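Local coordinates for photosystem II assembly protein Ycf48 (PDB 5OJ5) that probably assists the early assembly of photosystem II and the replacement of photodamaged D1, and binds the C-terminal prepropeptide of D1, at residues A[62-67]-A[108-113]; A[68-73]-A[129-134]; A[102-107]-A[113-118]. One frame throughout, in Å; residues are numbered along the deposited sequence.

Contact 1 (A[62-67]-A[108-113])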
loop_
_atom_site.group_PDB
_atom_site.type_symbol
_atom_site.label_atom_id
_atom_site.label_comp_id
_atom_site.label_asym_id
_atom_site.label_seq_id
_atom_site.Cartn_x
_atom_site.Cartn_y
_atom_site.Cartn_z
ATOM N N SER A 62 -5.502 -6.640 4.853
ATOM C CA SER A 62 -6.091 -5.935 5.994
ATOM C C SER A 62 -6.525 -6.933 7.047
ATOM O O SER A 62 -6.974 -8.042 6.709
ATOM C CB SER A 62 -7.266 -5.066 5.523
ATOM O OG SER A 62 -7.775 -4.259 6.574
ATOM N N PHE A 63 -6.397 -6.551 8.313
ATOM C CA PHE A 63 -6.734 -7.406 9.427
ATOM C C PHE A 63 -7.987 -6.925 10.165
ATOM O O PHE A 63 -8.187 -5.726 10.401
ATOM C CB PHE A 63 -5.558 -7.530 10.400
ATOM C CG PHE A 63 -4.562 -8.573 9.973
ATOM C CD1 PHE A 63 -4.592 -9.862 10.500
ATOM C CD2 PHE A 63 -3.633 -8.301 9.007
ATOM C CE1 PHE A 63 -3.716 -10.840 10.064
ATOM C CE2 PHE A 63 -2.745 -9.308 8.562
ATOM C CZ PHE A 63 -2.808 -10.567 9.090
ATOM N N ILE A 64 -8.804 -7.888 10.572
ATOM C CA ILE A 64 -9.901 -7.651 11.506
ATOM C C ILE A 64 -9.365 -7.423 12.907
ATOM O O ILE A 64 -9.796 -6.520 13.622
ATOM C CB ILE A 64 -10.828 -8.877 11.482
ATOM C CG1 ILE A 64 -11.522 -8.954 10.123
ATOM C CG2 ILE A 64 -11.843 -8.816 12.634
ATOM C CD1 ILE A 64 -11.871 -10.251 9.569
ATOM N N ASP A 65 -8.448 -8.282 13.322
ATOM C CA ASP A 65 -7.848 -8.234 14.644
ATOM C C ASP A 65 -6.433 -8.785 14.485
ATOM O O ASP A 65 -5.921 -8.909 13.370
ATOM C CB ASP A 65 -8.727 -8.944 15.671
ATOM C CG ASP A 65 -8.941 -10.407 15.355
ATOM O OD1 ASP A 65 -8.072 -11.055 14.778
ATOM O OD2 ASP A 65 -9.963 -10.964 15.764
ATOM N N ARG A 66 -5.761 -9.078 15.590
ATOM C CA ARG A 66 -4.374 -9.492 15.480
ATOM C C ARG A 66 -4.219 -10.808 14.696
ATOM O O ARG A 66 -3.178 -11.052 14.084
ATOM C CB ARG A 66 -3.821 -9.678 16.903
ATOM C CG ARG A 66 -2.506 -10.430 17.007
ATOM C CD ARG A 66 -1.785 -10.088 18.287
ATOM N NE ARG A 66 -0.356 -10.413 18.261
ATOM C CZ ARG A 66 0.623 -9.574 17.903
ATOM N NH1 ARG A 66 0.365 -8.334 17.483
ATOM N NH2 ARG A 66 1.880 -9.993 17.961
ATOM N N HIS A 67 -5.209 -11.683 14.743
ATOM C CA HIS A 67 -5.061 -13.011 14.154
ATOM C C HIS A 67 -5.786 -13.226 12.846
ATOM O O HIS A 67 -5.344 -14.041 12.021
ATOM C CB HIS A 67 -5.542 -14.048 15.160
ATOM C CG HIS A 67 -4.733 -14.018 16.398
ATOM N ND1 HIS A 67 -3.489 -14.602 16.501
ATOM C CD2 HIS A 67 -4.942 -13.382 17.564
ATOM C CE1 HIS A 67 -2.988 -14.375 17.705
ATOM N NE2 HIS A 67 -3.860 -13.643 18.381
ATOM N N GLN A 108 -12.585 -2.649 9.250
ATOM C CA GLN A 108 -12.636 -1.979 10.558
ATOM C C GLN A 108 -13.474 -2.927 11.416
ATOM O O GLN A 108 -14.696 -3.036 11.236
ATOM C CB GLN A 108 -13.248 -0.592 10.449
ATOM C CG GLN A 108 -13.361 0.111 11.798
ATOM C CD GLN A 108 -12.043 0.138 12.526
ATOM O OE1 GLN A 108 -11.957 -0.311 13.692
ATOM N NE2 GLN A 108 -11.035 0.666 11.911
ATOM N N GLY A 109 -12.807 -3.684 12.262
ATOM C CA GLY A 109 -13.497 -4.797 12.926
ATOM C C GLY A 109 -14.024 -5.775 11.895
ATOM O O GLY A 109 -13.369 -6.060 10.886
ATOM N N ASN A 110 -15.232 -6.297 12.111
ATOM C CA ASN A 110 -15.799 -7.302 11.213
ATOM C C ASN A 110 -16.350 -6.721 9.920
ATOM O O ASN A 110 -16.786 -7.501 9.060
ATOM C CB ASN A 110 -16.881 -8.129 11.914
ATOM C CG ASN A 110 -16.358 -9.502 12.428
ATOM O OD1 ASN A 110 -15.213 -9.871 12.260
ATOM N ND2 ASN A 110 -17.244 -10.254 13.023
ATOM N N GLU A 111 -16.376 -5.389 9.756
ATOM C CA GLU A 111 -16.850 -4.791 8.518
ATOM C C GLU A 111 -15.688 -4.644 7.544
ATOM O O GLU A 111 -14.688 -4.005 7.870
ATOM C CB GLU A 111 -17.497 -3.442 8.746
ATOM C CG GLU A 111 -18.149 -2.994 7.473
ATOM C CD GLU A 111 -19.066 -1.795 7.647
ATOM O OE1 GLU A 111 -18.864 -0.942 8.570
ATOM O OE2 GLU A 111 -20.093 -1.707 6.862
ATOM N N GLY A 112 -15.823 -5.241 6.358
ATOM C CA GLY A 112 -14.770 -5.215 5.375
ATOM C C GLY A 112 -15.283 -4.891 3.988
ATOM O O GLY A 112 -16.441 -5.117 3.650
ATOM N N TRP A 113 -14.350 -4.391 3.183
ATOM C CA TRP A 113 -14.642 -3.943 1.833
ATOM C C TRP A 113 -13.496 -4.352 0.920
ATOM O O TRP A 113 -12.327 -4.291 1.325
ATOM C CB TRP A 113 -14.732 -2.414 1.785
ATOM C CG TRP A 113 -15.669 -1.783 2.762
ATOM C CD1 TRP A 113 -15.459 -1.592 4.093
ATOM C CD2 TRP A 113 -16.961 -1.253 2.484
ATOM N NE1 TRP A 113 -16.547 -0.952 4.666
ATOM C CE2 TRP A 113 -17.477 -0.736 3.696
ATOM C CE3 TRP A 113 -17.718 -1.131 1.313
ATOM C CZ2 TRP A 113 -18.729 -0.107 3.765
ATOM C CZ3 TRP A 113 -18.977 -0.522 1.385
ATOM C CH2 TRP A 113 -19.445 -0.016 2.600
HETATM O O HOH W 1 -9.972 -3.840 12.171
#

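Contact 2 (A[68-73]-A[129-134])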
loop_
_atom_site.group_PDB
_atom_site.type_symbol
_atom_site.label_atom_id
_atom_site.label_comp_id
_atom_site.label_asym_id
_atom_site.label_seq_id
_atom_site.Cartn_x
_atom_site.Cartn_y
_atom_site.Cartn_z
ATOM N N HIS A 68 -6.886 -12.520 12.646
ATOM C CA HIS A 68 -7.797 -12.807 11.544
ATOM C C HIS A 68 -7.674 -11.700 10.506
ATOM O O HIS A 68 -7.902 -10.534 10.821
ATOM C CB HIS A 68 -9.220 -12.860 12.093
ATOM C CG HIS A 68 -10.245 -13.345 11.114
ATOM N ND1 HIS A 68 -11.601 -13.199 11.338
ATOM C CD2 HIS A 68 -10.122 -14.028 9.949
ATOM C CE1 HIS A 68 -12.271 -13.763 10.344
ATOM N NE2 HIS A 68 -11.394 -14.259 9.480
ATOM N N GLY A 69 -7.305 -12.074 9.287
ATOM C CA GLY A 69 -7.135 -11.091 8.242
ATOM C C GLY A 69 -7.321 -11.679 6.871
ATOM O O GLY A 69 -7.524 -12.887 6.692
ATOM N N TRP A 70 -7.249 -10.796 5.875
ATOM C CA TRP A 70 -7.530 -11.098 4.478
ATOM C C TRP A 70 -6.509 -10.431 3.581
ATOM O O TRP A 70 -6.059 -9.307 3.866
ATOM C CB TRP A 70 -8.946 -10.599 4.099
ATOM C CG TRP A 70 -10.055 -11.379 4.752
ATOM C CD1 TRP A 70 -10.559 -11.192 5.993
ATOM C CD2 TRP A 70 -10.748 -12.485 4.189
ATOM N NE1 TRP A 70 -11.531 -12.151 6.257
ATOM C CE2 TRP A 70 -11.685 -12.923 5.141
ATOM C CE3 TRP A 70 -10.688 -13.126 2.950
ATOM C CZ2 TRP A 70 -12.565 -13.995 4.904
ATOM C CZ3 TRP A 70 -11.608 -14.173 2.728
ATOM C CH2 TRP A 70 -12.517 -14.569 3.688
ATOM N N LEU A 71 -6.202 -11.085 2.472
ATOM C CA LEU A 71 -5.399 -10.483 1.421
ATOM C C LEU A 71 -6.107 -10.677 0.085
ATOM O O LEU A 71 -6.945 -11.584 -0.078
ATOM C CB LEU A 71 -3.967 -11.001 1.416
ATOM C CG LEU A 71 -3.705 -12.498 1.163
ATOM C CD1 LEU A 71 -3.870 -12.858 -0.331
ATOM C CD2 LEU A 71 -2.319 -12.891 1.654
ATOM N N VAL A 72 -5.776 -9.789 -0.857
ATOM C CA VAL A 72 -6.428 -9.774 -2.154
ATOM C C VAL A 72 -5.396 -9.494 -3.237
ATOM O O VAL A 72 -4.353 -8.870 -2.987
ATOM C CB VAL A 72 -7.571 -8.733 -2.252
ATOM C CG1 VAL A 72 -8.630 -9.004 -1.213
ATOM C CG2 VAL A 72 -7.045 -7.299 -2.127
ATOM N N GLY A 73 -5.722 -9.882 -4.476
ATOM C CA GLY A 73 -4.855 -9.528 -5.587
ATOM C C GLY A 73 -5.456 -9.821 -6.925
ATOM O O GLY A 73 -6.677 -9.812 -7.131
ATOM N N GLN A 129 -16.977 -13.942 6.485
ATOM C CA GLN A 129 -17.624 -15.248 6.377
ATOM C C GLN A 129 -18.702 -15.241 5.304
ATOM O O GLN A 129 -18.966 -16.296 4.699
ATOM C CB GLN A 129 -18.168 -15.687 7.734
ATOM C CG GLN A 129 -17.066 -15.641 8.801
ATOM C CD GLN A 129 -15.763 -16.321 8.338
ATOM O OE1 GLN A 129 -15.716 -17.533 8.159
ATOM N NE2 GLN A 129 -14.680 -15.553 8.167
ATOM N N SER A 130 -19.297 -14.083 5.023
ATOM C CA SER A 130 -20.184 -13.932 3.888
ATOM C C SER A 130 -19.857 -12.597 3.251
ATOM O O SER A 130 -19.677 -11.580 3.943
ATOM C CB SER A 130 -21.635 -14.002 4.250
ATOM O OG SER A 130 -21.926 -13.072 5.213
ATOM N N TRP A 131 -19.773 -12.611 1.939
ATOM C CA TRP A 131 -19.507 -11.424 1.157
ATOM C C TRP A 131 -20.682 -11.194 0.218
ATOM O O TRP A 131 -21.234 -12.150 -0.339
ATOM C CB TRP A 131 -18.240 -11.623 0.298
ATOM C CG TRP A 131 -16.932 -11.706 1.048
ATOM C CD1 TRP A 131 -16.324 -12.824 1.529
ATOM C CD2 TRP A 131 -16.114 -10.604 1.426
ATOM N NE1 TRP A 131 -15.149 -12.488 2.148
ATOM C CE2 TRP A 131 -15.000 -11.126 2.108
ATOM C CE3 TRP A 131 -16.226 -9.225 1.244
ATOM C CZ2 TRP A 131 -13.976 -10.325 2.596
ATOM C CZ3 TRP A 131 -15.192 -8.413 1.736
ATOM C CH2 TRP A 131 -14.095 -8.966 2.411
ATOM N N SER A 132 -20.996 -9.926 -0.006
ATOM C CA SER A 132 -21.981 -9.511 -0.978
ATOM C C SER A 132 -21.338 -8.531 -1.934
ATOM O O SER A 132 -20.424 -7.774 -1.575
ATOM C CB SER A 132 -23.171 -8.862 -0.301
ATOM O OG SER A 132 -23.768 -9.786 0.592
ATOM N N GLN A 133 -21.835 -8.534 -3.155
ATOM C CA GLN A 133 -21.425 -7.583 -4.156
ATOM C C GLN A 133 -22.326 -6.365 -4.081
ATOM O O GLN A 133 -23.554 -6.484 -4.051
ATOM C CB GLN A 133 -21.438 -8.241 -5.526
ATOM C CG GLN A 133 -20.968 -7.288 -6.579
ATOM C CD GLN A 133 -20.634 -7.992 -7.880
ATOM O OE1 GLN A 133 -20.896 -9.203 -8.063
ATOM N NE2 GLN A 133 -20.076 -7.239 -8.809
ATOM N N ILE A 134 -21.718 -5.190 -4.012
ATOM C CA ILE A 134 -22.430 -3.923 -3.995
ATOM C C ILE A 134 -22.387 -3.345 -5.400
ATOM O O ILE A 134 -21.293 -3.037 -5.887
ATOM C CB ILE A 134 -21.816 -2.919 -3.010
ATOM C CG1 ILE A 134 -21.820 -3.532 -1.627
ATOM C CG2 ILE A 134 -22.558 -1.547 -3.089
ATOM C CD1 ILE A 134 -21.587 -2.578 -0.578
#

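Contact 3 (A[102-107]-A[113-118])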
loop_
_atom_site.group_PDB
_atom_site.type_symbol
_atom_site.label_atom_id
_atom_site.label_comp_id
_atom_site.label_asym_id
_atom_site.label_seq_id
_atom_site.Cartn_x
_atom_site.Cartn_y
_atom_site.Cartn_z
ATOM N N PHE A 102 -8.243 -7.234 -7.742
ATOM C CA PHE A 102 -8.667 -6.704 -6.455
ATOM C C PHE A 102 -7.538 -5.843 -5.922
ATOM O O PHE A 102 -6.490 -6.355 -5.525
ATOM C CB PHE A 102 -9.003 -7.822 -5.475
ATOM C CG PHE A 102 -10.240 -8.631 -5.786
ATOM C CD1 PHE A 102 -11.295 -8.179 -6.542
ATOM C CD2 PHE A 102 -10.364 -9.887 -5.207
ATOM C CE1 PHE A 102 -12.422 -8.978 -6.739
ATOM C CE2 PHE A 102 -11.492 -10.642 -5.363
ATOM C CZ PHE A 102 -12.508 -10.188 -6.165
ATOM N N ASN A 103 -7.740 -4.526 -5.975
ATOM C CA ASN A 103 -6.731 -3.520 -5.728
ATOM C C ASN A 103 -6.587 -3.192 -4.244
ATOM O O ASN A 103 -5.538 -2.693 -3.834
ATOM C CB ASN A 103 -7.156 -2.189 -6.487
ATOM C CG ASN A 103 -6.968 -2.218 -7.917
ATOM O OD1 ASN A 103 -6.032 -2.813 -8.431
ATOM N ND2 ASN A 103 -7.838 -1.507 -8.593
ATOM N N SER A 104 -7.651 -3.382 -3.457
ATOM C CA SER A 104 -7.700 -2.794 -2.127
ATOM C C SER A 104 -8.657 -3.603 -1.282
ATOM O O SER A 104 -9.743 -3.958 -1.742
ATOM C CB SER A 104 -8.147 -1.350 -2.247
ATOM O OG SER A 104 -8.316 -0.677 -1.025
ATOM N N VAL A 105 -8.260 -3.865 -0.027
ATOM C CA VAL A 105 -9.127 -4.482 0.968
ATOM C C VAL A 105 -8.954 -3.701 2.258
ATOM O O VAL A 105 -7.834 -3.301 2.610
ATOM C CB VAL A 105 -8.822 -5.981 1.171
ATOM C CG1 VAL A 105 -7.349 -6.246 1.572
ATOM C CG2 VAL A 105 -9.783 -6.634 2.172
ATOM N N SER A 106 -10.063 -3.479 2.977
ATOM C CA SER A 106 -9.979 -2.719 4.225
ATOM C C SER A 106 -11.045 -3.197 5.176
ATOM O O SER A 106 -12.232 -3.190 4.825
ATOM C CB SER A 106 -10.165 -1.242 3.926
ATOM O OG SER A 106 -10.122 -0.455 5.100
ATOM N N PHE A 107 -10.629 -3.533 6.390
ATOM C CA PHE A 107 -11.543 -3.878 7.487
ATOM C C PHE A 107 -11.450 -2.838 8.588
ATOM O O PHE A 107 -10.392 -2.262 8.862
ATOM C CB PHE A 107 -11.160 -5.239 8.097
ATOM C CG PHE A 107 -11.698 -6.401 7.294
ATOM C CD1 PHE A 107 -12.906 -7.009 7.659
ATOM C CD2 PHE A 107 -11.035 -6.875 6.151
ATOM C CE1 PHE A 107 -13.441 -8.049 6.937
ATOM C CE2 PHE A 107 -11.594 -7.946 5.403
ATOM C CZ PHE A 107 -12.796 -8.513 5.808
ATOM N N TRP A 113 -14.350 -4.391 3.183
ATOM C CA TRP A 113 -14.642 -3.943 1.833
ATOM C C TRP A 113 -13.496 -4.352 0.920
ATOM O O TRP A 113 -12.327 -4.291 1.325
ATOM C CB TRP A 113 -14.732 -2.414 1.785
ATOM C CG TRP A 113 -15.669 -1.783 2.762
ATOM C CD1 TRP A 113 -15.459 -1.592 4.093
ATOM C CD2 TRP A 113 -16.961 -1.253 2.484
ATOM N NE1 TRP A 113 -16.547 -0.952 4.666
ATOM C CE2 TRP A 113 -17.477 -0.736 3.696
ATOM C CE3 TRP A 113 -17.718 -1.131 1.313
ATOM C CZ2 TRP A 113 -18.729 -0.107 3.765
ATOM C CZ3 TRP A 113 -18.977 -0.522 1.385
ATOM C CH2 TRP A 113 -19.445 -0.016 2.600
ATOM N N ILE A 114 -13.824 -4.737 -0.305
ATOM C CA ILE A 114 -12.836 -4.987 -1.362
ATOM C C ILE A 114 -13.289 -4.210 -2.584
ATOM O O ILE A 114 -14.478 -4.223 -2.915
ATOM C CB ILE A 114 -12.764 -6.487 -1.717
ATOM C CG1 ILE A 114 -12.273 -7.300 -0.512
ATOM C CG2 ILE A 114 -11.846 -6.707 -2.925
ATOM C CD1 ILE A 114 -12.500 -8.805 -0.680
ATOM N N VAL A 115 -12.344 -3.567 -3.278
ATOM C CA VAL A 115 -12.666 -2.986 -4.573
ATOM C C VAL A 115 -11.639 -3.399 -5.605
ATOM O O VAL A 115 -10.490 -3.727 -5.297
ATOM C CB VAL A 115 -12.817 -1.451 -4.535
ATOM C CG1 VAL A 115 -13.953 -1.049 -3.629
ATOM C CG2 VAL A 115 -11.508 -0.750 -4.115
ATOM N N GLY A 116 -12.054 -3.323 -6.864
ATOM C CA GLY A 116 -11.175 -3.695 -7.938
ATOM C C GLY A 116 -11.635 -3.203 -9.282
ATOM O O GLY A 116 -12.623 -2.466 -9.416
ATOM N N GLU A 117 -10.880 -3.636 -10.283
ATOM C CA GLU A 117 -11.083 -3.255 -11.686
ATOM C C GLU A 117 -11.099 -4.509 -12.555
ATOM O O GLU A 117 -10.307 -5.419 -12.316
ATOM C CB GLU A 117 -9.979 -2.317 -12.154
ATOM C CG GLU A 117 -8.623 -2.854 -12.082
ATOM C CD GLU A 117 -7.607 -1.805 -12.444
ATOM O OE1 GLU A 117 -7.158 -1.814 -13.608
ATOM O OE2 GLU A 117 -7.271 -0.974 -11.551
ATOM N N PRO A 118 -11.992 -4.601 -13.561
ATOM C CA PRO A 118 -13.056 -3.650 -13.855
ATOM C C PRO A 118 -13.988 -3.510 -12.651
ATOM O O PRO A 118 -13.956 -4.355 -11.734
ATOM C CB PRO A 118 -13.754 -4.282 -15.077
ATOM C CG PRO A 118 -13.494 -5.696 -14.942
ATOM C CD PRO A 118 -12.092 -5.809 -14.392
#

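Contact 1 (A[62-67]-A[108-113])
Ile64, just beyond the end of strand 58-63, lays its branched side chain against the carbonyl oxygen of Gly109 and the side-chain oxygen of Asn110, where two neighbouring propeller blades meet at the surface. Ser62, two residues earlier, already ties the blades together through OG, which bonds to Phe107 N. At Ile64, CG1 lies 3.5 Å from Gly109 O. The other branch, CG2, is anti to the backbone N and sits 3.6 Å from Asn110 OD1, equally near Gly109 O; the methyl faces both oxygens, which lie on one side of it. The CA of Ile64 and that of Gly109 are 4.8 Å apart. Gly109 and Asn110 are the central residues of a type II' turn from Gln108 to Glu111, whose first central position calls for the positive phi that Gly109 adopts. Water 1 accepts from Gly109 N at 2.8 Å and can donate to Ile64 O at 3.1 Å. Next along, Asp65 OD1 takes His67 N at 2.9 Å in an Asx turn and also accepts from His68 N. Arg66 reaches away to a salt bridge with Asp324. Between these two loops the contact consists of carbon-to-oxygen approaches and a shared water, without a direct hydrogen bond.

Contact 2 (A[68-73]-A[129-134])
Trp70 and Gln129 mark the nearest backbone approach, yet their CA atoms are 11.1 Å apart: strand 69-73 and segment 129-134 share no backbone bond, and side chains fill the distance. Trp70 presents the face of its indole to the edge of Trp131 in a T-shaped stack, the planes at 86° and the centroids of the Trp70 six-membered and Trp131 five-membered rings 5.2 Å apart. Trp131 NE1 stands over that face, 3.7 Å from Trp70 CH2, while Trp131 CZ2 comes 4.2 Å from Trp70 CD2. The pair lies between two successive four-stranded blades of the seven-bladed propeller, reaching from the second strand of one to the outermost part of the next; the backbone of Trp131 also hydrogen-bonds to the bound D1 peptide. Gln129 leaves its backbone away from the other blade, but its chain bends back at chi2 (-48°) and brings NE2 to the edge of the His68 ring, in plane, 3.7 Å from CE1. The amide and imidazole planes are 54° apart. NE2 of Gln129 and NE2 of His68 both bond to Glu80 OE2, and Gly127 O accepts from both Gln129 NE2 and Trp70 NE1.

Contact 3 (A[102-107]-A[113-118])
Phe102 to Ser106 pairs with Trp113 to Gly116 as an antiparallel ladder, the short strand axes 4.5 Å apart at their closest and running at 159°. Ser106 and Trp113 form a hydrogen-bonded pair closed from both sides: Ser106 N to Trp113 O and Trp113 N to Ser106 O are each 2.9 Å. Val105 faces Ile114 as a non-hydrogen-bonded pair; Ser104 and Val115 are again hydrogen-bonded, Val115 N to Ser104 O at 3.0 Å. There the register slips by one residue in a classic beta bulge: Asn103 N and Ser104 N both turn to Val115 O, the first at 2.9 Å and the second only weakly. This hairpin, strands 101-108 and 111-117, supplies the first two strands of a propeller blade. On the face carrying Phe102, Val105 and Ile114, which packs on Val72 of the preceding blade, Ile114 CG2 stands over the Phe102 ring in a CH-pi contact, 4.1 Å from the ring centroid and 23° off the normal. Val105 lies alongside Ile114, its CG2 3.7 Å from Ile114 CG1. The other face carries Ser104, Ser106, Trp113 and Val115; Ser104 CB meets Val115 CG2, and Ser104 OG and Ser106 OG bond to the backbone at Ile147 and Ala149 of the following blade. From the bulge itself, Asn103 ND2 gives a straight bond of 3.1 Å to the anti lone pair of Glu117 OE2, the acceptor lying in the amide plane while the carboxylate is turned nearly perpendicular to it. Glu117 gets there with CG between its backbone N and carbonyl carbon (chi1 60°) and an extended chain beyond. Asn103 ND2 is also held by Pro144 O.

The three contacts cover the first hairpin of the blade spanning residues 101-133 and its junction with the preceding blade, residues 58-90. Contact 3 builds the hairpin and contact 1 meets its turn at the surface. Contacts 1 and 2, about 10 Å apart between centres, both lie farther from the centre of the chain than contact 3, whose centre is about 9 Å from that of contact 2 and about 14 Å from that of contact 1. Phe107 ties them together: its N is 3.0 Å from Ser62 OG, its CD1 packs against Ile64 CG1, and its CE2 lies 3.5 Å from Trp70 CD1. Ile114 CD1 of contact 3 reaches CH2 of Trp131, whose backbone bonds to the bound D1 peptide, at 3.5 Å.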